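O-succinylbenzoate synthase (Synechococcus elongatus, PDB 2OZT) catalyses the metal-dependent dehydration of 2-succinyl-6-hydroxy-2,4-cyclohexadiene-1-carboxylate to 2-succinylbenzoate, a step in phylloquinone biosynthesis. Local coordinates at residues A[29-34]-A[63-68]; A[48-53]-A[246-251]; A[101-106]-A[313-318]; A[108-113]-A[282-287]; A[228-233]-A[240-245]. All blocks are in the same frame, centred on the assembly; numbering follows the deposited sequence.

Contact 1: A[29-34]-A[63-68]; sequences SGIYLR and ALCQQL
Cys65 SG receives both of the close approaches that segment 29-34 makes to segment 63-68. Ile31 CD1 lies 4.2 Å from Cys65 SG, and Leu33 CD2 comes within 4.4 Å of the same sulfur. These are loose van der Waals contacts, and no hydrogen bond crosses between the segments. The backbones remain well apart, with Ile31 CA and Cys65 CA separated by 9.3 Å, and only 84 Å² is buried in all. Ile31 bridges this distance because its CG1 stands anti to the carbonyl carbon (chi1 -72°) and the chain then runs on extended to CD1 (chi2 162°). Cys65 answers with its SG also anti to the carbonyl carbon.

Ile31 and Leu33 are two residues apart on a strand, so both start out toward the helix. This is helix-on-sheet packing inside the N-terminal capping domain of the enolase superfamily: helix 58-67 lies against one face of the antiparallel sheet. Trp7 of the neighbouring strand 3-20 touches Ile31, Leu33 and Cys65 alike, adding to the apolar group around the sulfur. Phe91 of helix 85-97 reaches Leu33, Leu64 and Leu68. On the other face of the strand Tyr32 stacks with Tyr10. Helix 58-67 finishes just past Cys65: Leu64 O accepts both Gln67 N, at 3.0 Å, and Leu68 N, and Leu68 is the first residue to leave helical backbone angles.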
# COMPACT_ATOMS: atom_id res chain seq x y z
N SER A 29 -2.75 -14.62 -4.00
CA SER A 29 -1.69 -15.54 -4.47
C SER A 29 -0.41 -14.73 -4.64
O SER A 29 -0.44 -13.50 -4.79
CB SER A 29 -2.09 -16.16 -5.79
OG SER A 29 -3.23 -17.00 -5.59
N GLY A 30 0.72 -15.44 -4.66
CA GLY A 30 2.03 -14.78 -4.88
C GLY A 30 3.11 -15.82 -4.91
O GLY A 30 2.83 -17.02 -5.02
N ILE A 31 4.34 -15.33 -4.82
CA ILE A 31 5.52 -16.19 -4.83
C ILE A 31 6.36 -15.86 -3.63
O ILE A 31 6.57 -14.67 -3.31
CB ILE A 31 6.33 -15.88 -6.06
CG1 ILE A 31 5.65 -16.42 -7.33
CG2 ILE A 31 7.74 -16.48 -5.97
CD1 ILE A 31 6.22 -15.75 -8.60
N TYR A 32 6.84 -16.91 -2.96
CA TYR A 32 7.92 -16.74 -1.96
C TYR A 32 9.25 -17.18 -2.54
O TYR A 32 9.34 -18.20 -3.21
CB TYR A 32 7.66 -17.55 -0.71
CG TYR A 32 6.41 -17.14 0.04
CD1 TYR A 32 6.17 -15.80 0.32
CD2 TYR A 32 5.48 -18.08 0.46
CE1 TYR A 32 5.04 -15.42 0.98
CE2 TYR A 32 4.33 -17.70 1.16
CZ TYR A 32 4.14 -16.36 1.43
OH TYR A 32 3.00 -15.96 2.11
N LEU A 33 10.28 -16.38 -2.24
CA LEU A 33 11.66 -16.67 -2.66
C LEU A 33 12.46 -17.04 -1.44
O LEU A 33 12.34 -16.41 -0.40
CB LEU A 33 12.34 -15.42 -3.21
CG LEU A 33 11.66 -14.79 -4.43
CD1 LEU A 33 12.31 -13.46 -4.79
CD2 LEU A 33 11.63 -15.69 -5.63
N ARG A 34 13.31 -18.07 -1.60
CA ARG A 34 14.27 -18.46 -0.54
C ARG A 34 15.66 -18.51 -1.14
O ARG A 34 15.88 -19.27 -2.07
CB ARG A 34 13.87 -19.80 0.04
CG ARG A 34 14.83 -20.28 1.18
CD ARG A 34 14.43 -21.66 1.64
NE ARG A 34 15.18 -22.17 2.82
CZ ARG A 34 16.38 -22.74 2.76
NH1 ARG A 34 17.05 -22.86 1.62
NH2 ARG A 34 16.94 -23.16 3.90
N ALA A 63 6.90 -16.67 -14.98
CA ALA A 63 7.73 -16.85 -16.17
C ALA A 63 9.14 -16.29 -15.91
O ALA A 63 10.15 -16.92 -16.23
CB ALA A 63 7.11 -16.21 -17.36
N LEU A 64 9.21 -15.10 -15.31
CA LEU A 64 10.49 -14.51 -14.92
C LEU A 64 11.27 -15.46 -14.04
O LEU A 64 12.46 -15.72 -14.32
CB LEU A 64 10.25 -13.22 -14.13
CG LEU A 64 11.58 -12.64 -13.60
CD1 LEU A 64 12.46 -12.02 -14.69
CD2 LEU A 64 11.33 -11.71 -12.43
N CYS A 65 10.64 -16.00 -13.00
CA CYS A 65 11.35 -16.91 -12.10
C CYS A 65 11.90 -18.11 -12.85
O CYS A 65 12.98 -18.59 -12.54
CB CYS A 65 10.46 -17.38 -10.95
SG CYS A 65 10.22 -16.01 -9.76
N GLN A 66 11.17 -18.58 -13.86
CA GLN A 66 11.62 -19.78 -14.60
C GLN A 66 12.71 -19.46 -15.61
O GLN A 66 13.40 -20.38 -16.09
CB GLN A 66 10.42 -20.45 -15.30
CG GLN A 66 9.46 -21.00 -14.29
CD GLN A 66 8.39 -21.85 -14.89
OE1 GLN A 66 7.74 -21.48 -15.87
NE2 GLN A 66 8.17 -23.00 -14.28
N GLN A 67 12.87 -18.19 -15.95
CA GLN A 67 13.87 -17.76 -16.93
C GLN A 67 15.21 -17.40 -16.30
O GLN A 67 16.25 -17.46 -16.97
CB GLN A 67 13.38 -16.54 -17.72
CG GLN A 67 12.26 -16.84 -18.74
CD GLN A 67 11.39 -15.62 -18.98
OE1 GLN A 67 11.77 -14.49 -18.64
NE2 GLN A 67 10.20 -15.85 -19.57
N LEU A 68 15.20 -17.02 -15.02
CA LEU A 68 16.46 -16.63 -14.34
C LEU A 68 17.41 -17.80 -14.11
O LEU A 68 16.97 -18.92 -13.89
CB LEU A 68 16.15 -16.00 -12.99
CG LEU A 68 15.49 -14.63 -13.10
CD1 LEU A 68 14.93 -14.25 -11.71
CD2 LEU A 68 16.47 -13.55 -13.58

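Contact 2: A[48-53]-A[246-251]; sequences APLPGW and TALFGD
Leu248 turns its CG anti to the carbonyl carbon (chi1 -49°), which sends its isopropyl fork from the short, weakly bonded helix at about 246-249 into the bend of segment 48-53. Leu248 CD2 lies along the backbone, 3.4 Å from Ala48 O and 3.8 Å from Pro49 CA, whereas Leu248 CD1 meets Leu50 CB at 4.1 Å and, more distantly, Trp53 CB. Leu50 has CG anti to its backbone N (chi1 -172°), and its CD2 ends 3.5 Å above one face of the Trp53 indole. A type II turn joins these two residues, closed by Trp53 N to Leu50 O at 2.9 Å, with Gly52 taking the positive phi.

The contact seats a loop of the capping domain on the barrel domain, beside the metal site: Trp53 touches Asp221 and Glu222, and its side chain is about 5 Å (nearest atoms) from the bound sodium. Arg28 hydrogen-bonds Ala48 O and Pro49 O.

One water accepts from Ala48 N and donates to Ala247 O, both at 2.8 Å. With no direct hydrogen bond, leucine packing joins the two segments, with a water bridge giving a buried N-H and a carbonyl a partner each.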
# COMPACT_ATOMS: atom_id res chain seq x y z
N ALA A 48 4.11 -10.35 -4.91
CA ALA A 48 2.65 -10.47 -4.86
C ALA A 48 1.95 -9.32 -5.57
O ALA A 48 1.31 -8.51 -4.91
CB ALA A 48 2.21 -10.53 -3.38
N PRO A 49 2.02 -9.25 -6.90
CA PRO A 49 1.27 -8.20 -7.58
C PRO A 49 -0.24 -8.35 -7.28
O PRO A 49 -0.73 -9.46 -6.96
CB PRO A 49 1.55 -8.46 -9.05
CG PRO A 49 1.89 -9.97 -9.13
CD PRO A 49 2.68 -10.18 -7.84
N LEU A 50 -0.94 -7.22 -7.29
CA LEU A 50 -2.34 -7.22 -6.90
C LEU A 50 -3.21 -7.09 -8.16
O LEU A 50 -3.04 -6.14 -8.90
CB LEU A 50 -2.58 -6.05 -5.92
CG LEU A 50 -3.94 -5.93 -5.22
CD1 LEU A 50 -4.20 -7.11 -4.31
CD2 LEU A 50 -3.95 -4.65 -4.39
N PRO A 51 -4.05 -8.11 -8.46
CA PRO A 51 -4.87 -8.08 -9.67
C PRO A 51 -5.63 -6.75 -9.81
O PRO A 51 -6.29 -6.30 -8.86
CB PRO A 51 -5.85 -9.24 -9.45
CG PRO A 51 -4.99 -10.30 -8.70
CD PRO A 51 -4.28 -9.36 -7.69
N GLY A 52 -5.51 -6.15 -10.99
CA GLY A 52 -6.18 -4.89 -11.27
C GLY A 52 -5.31 -3.68 -11.05
O GLY A 52 -5.60 -2.62 -11.59
N TRP A 53 -4.23 -3.83 -10.28
CA TRP A 53 -3.38 -2.70 -9.95
C TRP A 53 -2.11 -2.73 -10.82
O TRP A 53 -1.14 -3.46 -10.55
CB TRP A 53 -3.05 -2.69 -8.45
CG TRP A 53 -4.24 -2.46 -7.55
CD1 TRP A 53 -5.32 -3.29 -7.39
CD2 TRP A 53 -4.46 -1.33 -6.70
NE1 TRP A 53 -6.19 -2.76 -6.48
CE2 TRP A 53 -5.70 -1.55 -6.05
CE3 TRP A 53 -3.74 -0.16 -6.42
CZ2 TRP A 53 -6.24 -0.65 -5.13
CZ3 TRP A 53 -4.28 0.74 -5.49
CH2 TRP A 53 -5.52 0.49 -4.86
N THR A 246 4.56 -0.49 -1.18
CA THR A 246 5.96 -0.86 -1.39
C THR A 246 6.10 -2.23 -2.07
O THR A 246 7.01 -2.41 -2.89
CB THR A 246 6.67 -0.79 -0.07
OG1 THR A 246 6.59 0.54 0.45
CG2 THR A 246 8.17 -1.13 -0.18
N ALA A 247 5.23 -3.17 -1.73
CA ALA A 247 5.35 -4.51 -2.32
C ALA A 247 5.10 -4.52 -3.81
O ALA A 247 5.48 -5.48 -4.51
CB ALA A 247 4.39 -5.47 -1.60
N LEU A 248 4.40 -3.47 -4.32
CA LEU A 248 4.04 -3.42 -5.75
C LEU A 248 4.90 -2.47 -6.58
O LEU A 248 4.75 -2.40 -7.79
CB LEU A 248 2.59 -2.95 -5.92
CG LEU A 248 1.56 -3.65 -5.05
CD1 LEU A 248 0.13 -3.08 -5.39
CD2 LEU A 248 1.64 -5.19 -5.28
N PHE A 249 5.77 -1.73 -5.89
CA PHE A 249 6.32 -0.50 -6.43
C PHE A 249 7.59 -0.68 -7.27
O PHE A 249 7.79 0.07 -8.25
CB PHE A 249 6.59 0.41 -5.22
CG PHE A 249 7.43 1.62 -5.49
CD1 PHE A 249 6.84 2.88 -5.75
CD2 PHE A 249 8.82 1.52 -5.41
CE1 PHE A 249 7.66 4.02 -5.94
CE2 PHE A 249 9.63 2.63 -5.64
CZ PHE A 249 9.04 3.88 -5.89
N GLY A 250 8.42 -1.68 -6.97
CA GLY A 250 9.72 -1.79 -7.63
C GLY A 250 10.82 -2.01 -6.62
O GLY A 250 10.57 -2.36 -5.47
N ASP A 251 12.06 -1.79 -7.06
CA ASP A 251 13.19 -1.86 -6.12
C ASP A 251 12.99 -0.74 -5.08
O ASP A 251 12.84 0.40 -5.47
CB ASP A 251 14.47 -1.60 -6.94
CG ASP A 251 15.75 -1.85 -6.15
OD1 ASP A 251 15.81 -1.64 -4.93
OD2 ASP A 251 16.74 -2.30 -6.78
O HOH W 1 5.46 -8.15 -3.75

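Contact 3: A[101-106]-A[313-318]; sequences LPYRVR and TAYERL
Leu101 CD1 sits almost exactly over the centre of the Tyr315 ring, 3.9 Å from the centroid and 5° off the normal, a clear CH-pi contact. The second branch slides toward the phenol end, where Leu101 CD2 is 3.6 Å from Tyr315 OH. Both residues start out toward the other segment, and CG anti to the carbonyl carbon (chi1 -59° for Leu101, -76° for Tyr315) carries the leucine fork and the phenol ring on into contact. Leu101 CD2 also lies 3.7 Å above one face of the Tyr103 ring, so this methyl touches both tyrosines, in the corner they make.

The contact fastens the linker between capping domain and barrel to helix 312-320 near the C terminus. Tyr103 stacks further on His285 of helix 277-290, while Tyr315 meets the ring of Tyr44 from the capping sheet.

A water in the Tyr315 ring plane accepts from Tyr103 N at 2.8 Å and pairs with Tyr315 OH at 2.9 Å. A leucine in place of Tyr315 would probably leave Leu101 without its aromatic platform and this water without one of its partners. Tyr315 therefore serves the linker twice, through its ring face and, by way of water, through its hydroxyl.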
# COMPACT_ATOMS: atom_id res chain seq x y z
N LEU A 101 18.53 -11.69 8.84
CA LEU A 101 17.30 -12.03 9.55
C LEU A 101 17.54 -12.61 10.93
O LEU A 101 18.53 -13.35 11.12
CB LEU A 101 16.48 -13.02 8.73
CG LEU A 101 16.08 -12.55 7.33
CD1 LEU A 101 15.34 -13.69 6.61
CD2 LEU A 101 15.15 -11.34 7.47
N PRO A 102 16.65 -12.33 11.89
CA PRO A 102 15.43 -11.49 11.74
C PRO A 102 15.70 -9.99 11.87
O PRO A 102 16.68 -9.59 12.48
CB PRO A 102 14.58 -11.92 12.92
CG PRO A 102 15.68 -12.25 14.00
CD PRO A 102 16.79 -12.88 13.26
N TYR A 103 14.79 -9.17 11.33
CA TYR A 103 14.99 -7.73 11.30
C TYR A 103 14.47 -7.04 12.53
O TYR A 103 13.50 -7.49 13.13
CB TYR A 103 14.17 -7.13 10.14
CG TYR A 103 14.75 -7.33 8.77
CD1 TYR A 103 13.92 -7.74 7.71
CD2 TYR A 103 16.08 -7.05 8.50
CE1 TYR A 103 14.41 -7.86 6.45
CE2 TYR A 103 16.59 -7.18 7.25
CZ TYR A 103 15.76 -7.59 6.21
OH TYR A 103 16.31 -7.68 4.98
N ARG A 104 15.11 -5.91 12.86
CA ARG A 104 14.63 -5.01 13.90
C ARG A 104 13.50 -4.19 13.31
O ARG A 104 13.66 -3.59 12.25
CB ARG A 104 15.78 -4.09 14.35
CG ARG A 104 15.39 -3.00 15.34
CD ARG A 104 14.94 -3.61 16.67
NE ARG A 104 16.05 -4.20 17.42
CZ ARG A 104 15.93 -5.24 18.24
NH1 ARG A 104 14.75 -5.84 18.40
NH2 ARG A 104 16.99 -5.70 18.89
N VAL A 105 12.35 -4.23 13.95
CA VAL A 105 11.20 -3.47 13.46
C VAL A 105 10.52 -2.82 14.65
O VAL A 105 10.87 -3.09 15.81
CB VAL A 105 10.19 -4.34 12.64
CG1 VAL A 105 10.85 -4.95 11.42
CG2 VAL A 105 9.57 -5.39 13.47
N ARG A 106 9.59 -1.93 14.37
CA ARG A 106 8.89 -1.25 15.43
C ARG A 106 7.42 -1.05 15.08
O ARG A 106 7.05 -1.09 13.89
CB ARG A 106 9.57 0.08 15.77
CG ARG A 106 9.15 1.22 14.89
CD ARG A 106 9.88 2.50 15.22
NE ARG A 106 11.25 2.49 14.69
CZ ARG A 106 12.08 3.51 14.86
NH1 ARG A 106 11.67 4.59 15.54
NH2 ARG A 106 13.29 3.46 14.34
N THR A 313 13.53 -19.03 12.34
CA THR A 313 12.72 -20.25 12.26
C THR A 313 11.29 -19.98 11.78
O THR A 313 10.69 -20.84 11.12
CB THR A 313 12.66 -20.96 13.62
OG1 THR A 313 12.10 -20.08 14.59
CG2 THR A 313 14.05 -21.38 14.04
N ALA A 314 10.75 -18.81 12.12
CA ALA A 314 9.40 -18.45 11.66
C ALA A 314 9.34 -18.37 10.13
O ALA A 314 8.33 -18.78 9.53
CB ALA A 314 8.95 -17.13 12.26
N TYR A 315 10.40 -17.85 9.51
CA TYR A 315 10.48 -17.84 8.06
C TYR A 315 10.55 -19.28 7.55
O TYR A 315 9.87 -19.63 6.58
CB TYR A 315 11.73 -17.12 7.56
CG TYR A 315 11.65 -15.60 7.63
CD1 TYR A 315 11.98 -14.91 8.79
CD2 TYR A 315 11.32 -14.86 6.50
CE1 TYR A 315 11.94 -13.52 8.86
CE2 TYR A 315 11.28 -13.47 6.55
CZ TYR A 315 11.58 -12.80 7.73
OH TYR A 315 11.55 -11.41 7.79
N GLU A 316 11.41 -20.08 8.18
CA GLU A 316 11.57 -21.47 7.75
C GLU A 316 10.28 -22.27 7.86
O GLU A 316 9.97 -23.05 6.96
CB GLU A 316 12.72 -22.16 8.49
CG GLU A 316 14.12 -21.72 7.99
CD GLU A 316 14.59 -22.39 6.67
OE1 GLU A 316 13.85 -22.39 5.63
OE2 GLU A 316 15.74 -22.89 6.66
N ARG A 317 9.51 -22.06 8.94
CA ARG A 317 8.18 -22.70 9.09
C ARG A 317 7.24 -22.32 7.96
O ARG A 317 6.53 -23.17 7.41
CB ARG A 317 7.52 -22.32 10.42
CG ARG A 317 8.09 -23.02 11.68
CD ARG A 317 7.20 -22.75 12.91
NE ARG A 317 7.88 -21.95 13.94
CZ ARG A 317 7.59 -20.68 14.25
NH1 ARG A 317 8.29 -20.08 15.21
NH2 ARG A 317 6.62 -20.02 13.63
N LEU A 318 7.24 -21.03 7.60
CA LEU A 318 6.33 -20.52 6.57
C LEU A 318 6.70 -21.21 5.27
O LEU A 318 5.83 -21.74 4.57
CB LEU A 318 6.47 -18.99 6.45
CG LEU A 318 5.41 -18.18 5.72
CD1 LEU A 318 4.00 -18.43 6.28
CD2 LEU A 318 5.74 -16.73 5.88
O HOH W 2 12.47 -10.49 10.35

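Contact 4: A[108-113]-A[282-287]; sequences WPICAL and AIFHLL
At the entry to the first strand of the barrel, 112-114, Trp108 and Ile110 pack against helix 277-290, which follows strand 268-270. Trp108 holds CG anti to the carbonyl carbon (chi1 -62°), which carries the indole on toward the helix. Its pyrrole edge meets Phe284: Trp108 CD1 is 3.8 Å from Phe284 CD2, and the ring planes meet obliquely at 54°. The indole also runs past Leu287, with Trp108 NE1 3.7 Å from Leu287 CB and Trp108 CZ2 3.5 Å from Leu287 O. Ile110 CD1 comes to the edge of the Phe284 ring, 4.5 Å from CZ. A water accepts from Trp108 NE1 at 2.9 Å and donates to Phe284 O at 2.7 Å. A valine replacing Trp108 would probably open a gap beside Phe284 and Leu287 and leave this water without its indole donor. The backbone pairing of Pro109 and Cys111 with Leu296, beside the packed helix, is where the barrel closes on itself, consistent with the modified (beta/alpha)7-beta TIM barrel of the enolase superfamily.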
# COMPACT_ATOMS: atom_id res chain seq x y z
N TRP A 108 4.70 1.17 14.22
CA TRP A 108 4.32 2.47 13.72
C TRP A 108 2.82 2.64 13.87
O TRP A 108 2.09 1.63 13.87
CB TRP A 108 4.68 2.52 12.24
CG TRP A 108 6.15 2.38 11.99
CD1 TRP A 108 6.81 1.25 11.59
CD2 TRP A 108 7.16 3.40 12.15
NE1 TRP A 108 8.15 1.50 11.47
CE2 TRP A 108 8.40 2.80 11.82
CE3 TRP A 108 7.15 4.73 12.55
CZ2 TRP A 108 9.61 3.51 11.84
CZ3 TRP A 108 8.38 5.44 12.58
CH2 TRP A 108 9.59 4.80 12.24
N PRO A 109 2.35 3.89 14.00
CA PRO A 109 0.90 4.10 14.05
C PRO A 109 0.25 3.53 12.79
O PRO A 109 0.83 3.67 11.69
CB PRO A 109 0.76 5.62 14.03
CG PRO A 109 2.02 6.12 14.69
CD PRO A 109 3.09 5.17 14.16
N ILE A 110 -0.94 2.95 12.97
CA ILE A 110 -1.67 2.29 11.89
C ILE A 110 -3.01 2.98 11.69
O ILE A 110 -3.68 3.31 12.67
CB ILE A 110 -1.96 0.81 12.24
CG1 ILE A 110 -0.67 0.04 12.54
CG2 ILE A 110 -2.76 0.11 11.11
CD1 ILE A 110 0.29 -0.03 11.34
N CYS A 111 -3.41 3.20 10.44
CA CYS A 111 -4.72 3.83 10.15
C CYS A 111 -5.83 2.81 10.29
O CYS A 111 -5.72 1.67 9.79
CB CYS A 111 -4.66 4.34 8.72
SG CYS A 111 -6.16 5.12 8.16
N ALA A 112 -6.89 3.20 10.98
CA ALA A 112 -8.03 2.30 11.18
C ALA A 112 -9.06 2.55 10.07
O ALA A 112 -9.33 3.69 9.71
CB ALA A 112 -8.66 2.57 12.55
N LEU A 113 -9.66 1.48 9.57
CA LEU A 113 -10.69 1.61 8.53
C LEU A 113 -12.06 1.78 9.15
O LEU A 113 -12.37 1.21 10.20
CB LEU A 113 -10.66 0.39 7.59
CG LEU A 113 -9.32 0.15 6.90
CD1 LEU A 113 -9.43 -1.05 5.95
CD2 LEU A 113 -8.80 1.38 6.15
N ALA A 282 9.56 -7.19 5.51
CA ALA A 282 10.51 -6.48 4.69
C ALA A 282 10.19 -4.98 4.61
O ALA A 282 11.09 -4.14 4.62
CB ALA A 282 10.53 -7.05 3.29
N ILE A 283 8.90 -4.65 4.48
CA ILE A 283 8.52 -3.26 4.41
C ILE A 283 8.78 -2.56 5.75
O ILE A 283 9.31 -1.45 5.77
CB ILE A 283 7.03 -3.13 3.99
CG1 ILE A 283 6.85 -3.61 2.55
CG2 ILE A 283 6.58 -1.66 4.10
CD1 ILE A 283 5.33 -3.81 2.15
N PHE A 284 8.35 -3.18 6.85
CA PHE A 284 8.68 -2.59 8.16
C PHE A 284 10.20 -2.39 8.34
O PHE A 284 10.60 -1.40 8.97
CB PHE A 284 8.05 -3.36 9.32
CG PHE A 284 6.61 -2.97 9.57
CD1 PHE A 284 5.63 -3.20 8.60
CD2 PHE A 284 6.24 -2.41 10.79
CE1 PHE A 284 4.29 -2.83 8.85
CE2 PHE A 284 4.94 -2.07 11.04
CZ PHE A 284 3.95 -2.27 10.09
N HIS A 285 11.04 -3.30 7.83
CA HIS A 285 12.48 -3.06 7.89
C HIS A 285 12.83 -1.79 7.10
O HIS A 285 13.65 -0.97 7.55
CB HIS A 285 13.19 -4.29 7.28
CG HIS A 285 14.65 -4.08 6.98
ND1 HIS A 285 15.58 -3.84 7.96
CD2 HIS A 285 15.32 -4.07 5.81
CE1 HIS A 285 16.77 -3.68 7.41
NE2 HIS A 285 16.65 -3.83 6.10
N LEU A 286 12.29 -1.66 5.89
CA LEU A 286 12.58 -0.47 5.11
C LEU A 286 12.11 0.83 5.82
O LEU A 286 12.73 1.88 5.70
CB LEU A 286 11.88 -0.57 3.74
CG LEU A 286 12.54 -1.61 2.81
CD1 LEU A 286 11.58 -2.02 1.70
CD2 LEU A 286 13.81 -1.01 2.22
N LEU A 287 10.99 0.75 6.55
CA LEU A 287 10.52 1.90 7.30
C LEU A 287 11.48 2.36 8.39
O LEU A 287 11.38 3.49 8.85
CB LEU A 287 9.15 1.60 7.90
CG LEU A 287 7.99 1.36 6.86
CD1 LEU A 287 6.68 1.03 7.54
CD2 LEU A 287 7.83 2.57 5.95
O HOH W 3 10.02 -0.66 11.54

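Contact 5: A[228-233]-A[240-245]; sequences AEVQRW and GFFVIK
Val230 and Phe242 pack within a beta-alpha-beta unit of the barrel, strand 218-220, helix 227-235 and strand 241-244. The helix runs back antiparallel to the second strand (176°), with axes 10.6 Å apart at closest. Val230 puts one methyl on each of two strand residues: with CG1 anti to the backbone N (chi1 177°), CG1 lies 4.0 Å from Phe242 CD1, and CG2 crosses to Ile244 CD1 at 3.8 Å. In return, the Phe242 ring fills the groove between Val230 and Trp233, with Trp233 CB at its edge. There Phe242 CE1 touches Trp233 CB at 3.8 Å and Val230 O at 3.9 Å. The Trp233 indole leads away, toward Leu220 and helix 204-213, and Trp238 meets Phe242 edge-to-face. Beyond this interlock the strand delivers Lys245, the predicted proton acceptor, whose NZ is salt-bridged to the metal ligand Asp221. Lys245 NZ also donates to Val243 O at 2.7 Å, approaching from 36° above the carbonyl plane.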
# COMPACT_ATOMS: atom_id res chain seq x y z
N ALA A 228 7.51 4.07 -11.79
CA ALA A 228 7.33 4.91 -13.00
C ALA A 228 6.13 5.84 -12.90
O ALA A 228 6.21 6.98 -13.35
CB ALA A 228 7.24 4.03 -14.25
N GLU A 229 5.04 5.36 -12.31
CA GLU A 229 3.84 6.19 -12.14
C GLU A 229 4.11 7.26 -11.12
O GLU A 229 3.68 8.40 -11.30
CB GLU A 229 2.67 5.32 -11.69
CG GLU A 229 2.16 4.44 -12.82
CD GLU A 229 1.00 3.56 -12.41
OE1 GLU A 229 1.06 2.99 -11.33
OE2 GLU A 229 0.02 3.42 -13.19
N VAL A 230 4.77 6.94 -10.01
CA VAL A 230 5.14 7.97 -9.03
C VAL A 230 5.97 9.07 -9.69
O VAL A 230 5.70 10.26 -9.52
CB VAL A 230 5.86 7.39 -7.80
CG1 VAL A 230 6.30 8.49 -6.83
CG2 VAL A 230 4.93 6.37 -7.05
N GLN A 231 7.01 8.65 -10.43
CA GLN A 231 7.86 9.64 -11.09
C GLN A 231 7.05 10.50 -12.06
O GLN A 231 7.28 11.72 -12.12
CB GLN A 231 9.01 8.94 -11.82
CG GLN A 231 9.92 9.94 -12.54
CD GLN A 231 11.08 9.32 -13.20
OE1 GLN A 231 12.06 8.96 -12.54
NE2 GLN A 231 11.02 9.22 -14.53
N ARG A 232 6.16 9.89 -12.85
CA ARG A 232 5.31 10.69 -13.77
C ARG A 232 4.52 11.80 -13.03
O ARG A 232 4.41 12.97 -13.49
CB ARG A 232 4.37 9.77 -14.55
CG ARG A 232 3.42 10.48 -15.50
CD ARG A 232 2.64 9.43 -16.35
NE ARG A 232 3.56 8.67 -17.21
CZ ARG A 232 3.87 7.37 -17.07
NH1 ARG A 232 3.30 6.64 -16.12
NH2 ARG A 232 4.74 6.80 -17.90
N TRP A 233 4.00 11.47 -11.85
CA TRP A 233 3.19 12.44 -11.09
C TRP A 233 4.05 13.51 -10.42
O TRP A 233 3.67 14.66 -10.32
CB TRP A 233 2.32 11.70 -10.11
CG TRP A 233 1.07 11.18 -10.77
CD1 TRP A 233 0.76 9.89 -11.13
CD2 TRP A 233 -0.04 11.98 -11.17
NE1 TRP A 233 -0.50 9.85 -11.70
CE2 TRP A 233 -1.01 11.12 -11.73
CE3 TRP A 233 -0.32 13.35 -11.08
CZ2 TRP A 233 -2.23 11.57 -12.21
CZ3 TRP A 233 -1.54 13.81 -11.53
CH2 TRP A 233 -2.48 12.93 -12.10
N GLY A 240 -0.14 16.99 -3.94
CA GLY A 240 -0.74 16.23 -2.87
C GLY A 240 0.07 15.04 -2.38
O GLY A 240 1.32 15.04 -2.41
N PHE A 241 -0.67 14.08 -1.85
CA PHE A 241 -0.05 12.90 -1.26
C PHE A 241 0.03 11.73 -2.22
O PHE A 241 -0.68 11.63 -3.22
CB PHE A 241 -0.84 12.45 -0.03
CG PHE A 241 -0.76 13.41 1.12
CD1 PHE A 241 0.13 13.22 2.16
CD2 PHE A 241 -1.60 14.52 1.14
CE1 PHE A 241 0.19 14.15 3.20
CE2 PHE A 241 -1.57 15.42 2.19
CZ PHE A 241 -0.66 15.25 3.22
N PHE A 242 0.96 10.82 -1.92
CA PHE A 242 1.11 9.60 -2.72
C PHE A 242 0.99 8.43 -1.76
O PHE A 242 1.69 8.41 -0.73
CB PHE A 242 2.55 9.53 -3.24
CG PHE A 242 2.96 10.61 -4.24
CD1 PHE A 242 2.97 10.34 -5.59
CD2 PHE A 242 3.42 11.85 -3.80
CE1 PHE A 242 3.41 11.32 -6.51
CE2 PHE A 242 3.86 12.82 -4.72
CZ PHE A 242 3.84 12.53 -6.06
N VAL A 243 0.09 7.50 -2.04
CA VAL A 243 -0.03 6.30 -1.20
C VAL A 243 0.84 5.21 -1.86
O VAL A 243 0.55 4.77 -2.97
CB VAL A 243 -1.50 5.85 -1.09
CG1 VAL A 243 -1.63 4.60 -0.22
CG2 VAL A 243 -2.37 7.01 -0.53
N ILE A 244 1.93 4.84 -1.20
CA ILE A 244 2.92 3.93 -1.79
C ILE A 244 2.68 2.51 -1.30
O ILE A 244 2.68 2.27 -0.07
CB ILE A 244 4.32 4.35 -1.31
CG1 ILE A 244 4.68 5.78 -1.72
CG2 ILE A 244 5.41 3.36 -1.83
CD1 ILE A 244 4.62 6.05 -3.24
N LYS A 245 2.46 1.60 -2.25
CA LYS A 245 2.38 0.17 -1.91
C LYS A 245 3.72 -0.45 -2.22
O LYS A 245 4.02 -0.82 -3.35
CB LYS A 245 1.31 -0.56 -2.74
CG LYS A 245 -0.14 -0.23 -2.32
CD LYS A 245 -0.64 1.22 -2.63
CE LYS A 245 -0.61 1.58 -4.11
NZ LYS A 245 -1.13 3.04 -4.26

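Contact 1 closes the first loop, 29-68, inside the capping domain. Contact 2 opens within that loop at 48-53 and closes only at 246-251, so it crosses contact 1 and ties the capping domain to the barrel. Contact 3 opens next, at 101-106, and closes last, at 313-318; it crosses contact 2 and encloses contact 4, which joins the barrel's start to its final helix and also crosses contact 2. Contact 5, a short local loop, nests inside contacts 2, 3 and 4. Direct touches connect them: Arg34 with Glu316 (contacts 1 and 3), Thr246 with Ile283 (2 and 4), Phe249 with Val230 (2 and 5), and Val105 with Phe284 (3 and 4).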